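Local atomic coordinates of sporulation and cell division protein SsgA (Streptomyces sp. Ag82_O1-9, PDB entry 6SLC), a protein that belongs to the SsgA-like family of actinobacterial proteins and probably takes part in the control of sporulation-specific cell division in Streptomyces. Residues R32-S37 with E114-A119. Numbering follows the deposited sequence.
Sequences RLVVSS and EALLEA
Val34 and Leu116 run alongside each other, their branches turned in the same direction, where strand 19-34 pairs with strand 114-120. In Leu116, CG anti to the backbone N (chi1 -179°) and chi2 of 59° together bring CD2 to 3.9 Å from Val34 CB and equally near Val34 CG1. The other valine branch, CG2, sits beside the backbone N and meets the carboxylate end of Glu118, 3.9 Å from OE2, crossing that extended side chain at a slant. Arg32 and Glu118 form a hydrogen-bonded antiparallel pair: Arg32 N donates to Glu118 O, and Glu118 N returns a bond of 2.9 Å to Arg32 O. Their charged ends do not meet; Arg32 NH1 bonds Ser40 OG and Glu118 OE1 bonds Ser98 OG. Val34 N then reaches Leu116 O at 2.8 Å, nearly straight at 170°. On the face carrying Leu33 and Leu117, a non-hydrogen-bonded pair, Leu33 CD1 lies 3.9 Å from Leu117 CD2 and 4.2 Å from Ala115 CB. Val43 of strand 40-50 touches both leucines. Beyond Val34 the chain leaves strand 114-120 and enters a classic beta bulge, in which Val35 and Ser36 together lie opposite Ser39. An alanine in place of Leu116 would probably leave Val34 CB and CG1 without the CD2 methyl packed against them, opening a gap on that side. Pairing in this part of the SsgA-like barrel thus rests on three main-chain bonds and aliphatic contact, not on a salt bridge: Arg32 and Glu118 spend their polar ends on serines of strands 40-50 and 91-98, linking the pair to both.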
# COMPACT_ATOMS: atom_id res chain seq x y z
N ARG A 32 20.75 12.42 -0.77
CA ARG A 32 21.42 13.11 0.35
C ARG A 32 20.55 14.29 0.75
O ARG A 32 20.25 15.12 -0.12
CB ARG A 32 22.82 13.58 -0.06
CG ARG A 32 23.88 12.49 0.00
CD ARG A 32 25.32 13.01 -0.16
NE ARG A 32 26.30 11.92 -0.11
CZ ARG A 32 27.09 11.61 0.93
NH1 ARG A 32 27.06 12.31 2.05
NH2 ARG A 32 27.93 10.59 0.82
N LEU A 33 20.12 14.36 2.01
CA LEU A 33 19.48 15.60 2.51
C LEU A 33 20.59 16.59 2.81
O LEU A 33 21.44 16.22 3.63
CB LEU A 33 18.67 15.29 3.77
CG LEU A 33 18.01 16.51 4.41
CD1 LEU A 33 17.12 17.23 3.41
CD2 LEU A 33 17.21 16.11 5.63
N VAL A 34 20.64 17.73 2.13
CA VAL A 34 21.74 18.71 2.34
C VAL A 34 21.40 19.55 3.58
O VAL A 34 20.68 20.56 3.45
CB VAL A 34 22.00 19.58 1.10
CG1 VAL A 34 23.03 20.66 1.38
CG2 VAL A 34 22.44 18.71 -0.06
N VAL A 35 21.92 19.11 4.72
CA VAL A 35 21.81 19.80 6.04
C VAL A 35 22.65 21.09 5.99
O VAL A 35 22.14 22.13 6.45
CB VAL A 35 22.29 18.88 7.17
CG1 VAL A 35 22.46 19.64 8.48
CG2 VAL A 35 21.34 17.70 7.36
N SER A 36 23.87 21.01 5.47
CA SER A 36 24.85 22.13 5.50
C SER A 36 25.80 22.05 4.31
O SER A 36 25.77 21.04 3.60
CB SER A 36 25.62 22.12 6.79
OG SER A 36 26.74 21.25 6.67
N SER A 37 26.66 23.06 4.17
CA SER A 37 27.73 23.11 3.15
C SER A 37 28.60 21.84 3.23
O SER A 37 28.91 21.29 2.17
CB SER A 37 28.56 24.35 3.29
OG SER A 37 29.81 24.19 2.64
N GLU A 114 11.29 23.39 4.40
CA GLU A 114 12.16 23.60 3.21
C GLU A 114 13.30 22.57 3.24
O GLU A 114 14.00 22.49 4.26
CB GLU A 114 12.75 25.01 3.19
CG GLU A 114 11.82 26.06 2.61
CD GLU A 114 12.54 27.21 1.92
OE1 GLU A 114 13.50 26.94 1.16
OE2 GLU A 114 12.15 28.37 2.16
N ALA A 115 13.45 21.79 2.16
CA ALA A 115 14.46 20.71 2.05
C ALA A 115 15.23 20.87 0.74
O ALA A 115 14.63 21.24 -0.27
CB ALA A 115 13.79 19.36 2.14
N LEU A 116 16.53 20.61 0.78
CA LEU A 116 17.39 20.44 -0.41
C LEU A 116 17.89 19.00 -0.47
O LEU A 116 18.58 18.57 0.46
CB LEU A 116 18.56 21.42 -0.33
CG LEU A 116 19.52 21.36 -1.50
CD1 LEU A 116 18.79 21.65 -2.81
CD2 LEU A 116 20.66 22.33 -1.29
N LEU A 117 17.56 18.28 -1.53
CA LEU A 117 17.95 16.86 -1.73
C LEU A 117 18.83 16.77 -2.98
O LEU A 117 18.59 17.53 -3.94
CB LEU A 117 16.69 16.00 -1.86
CG LEU A 117 15.84 15.88 -0.59
CD1 LEU A 117 14.43 15.48 -0.92
CD2 LEU A 117 16.43 14.87 0.36
N GLU A 118 19.82 15.87 -2.94
CA GLU A 118 20.65 15.49 -4.12
C GLU A 118 20.28 14.06 -4.50
O GLU A 118 20.34 13.18 -3.62
CB GLU A 118 22.15 15.61 -3.84
CG GLU A 118 22.61 17.06 -3.72
CD GLU A 118 24.08 17.26 -3.42
OE1 GLU A 118 24.80 16.24 -3.22
OE2 GLU A 118 24.51 18.43 -3.41
N ALA A 119 19.87 13.87 -5.75
CA ALA A 119 19.64 12.55 -6.37
C ALA A 119 20.81 12.25 -7.31
O ALA A 119 21.26 13.12 -8.05
CB ALA A 119 18.32 12.57 -7.09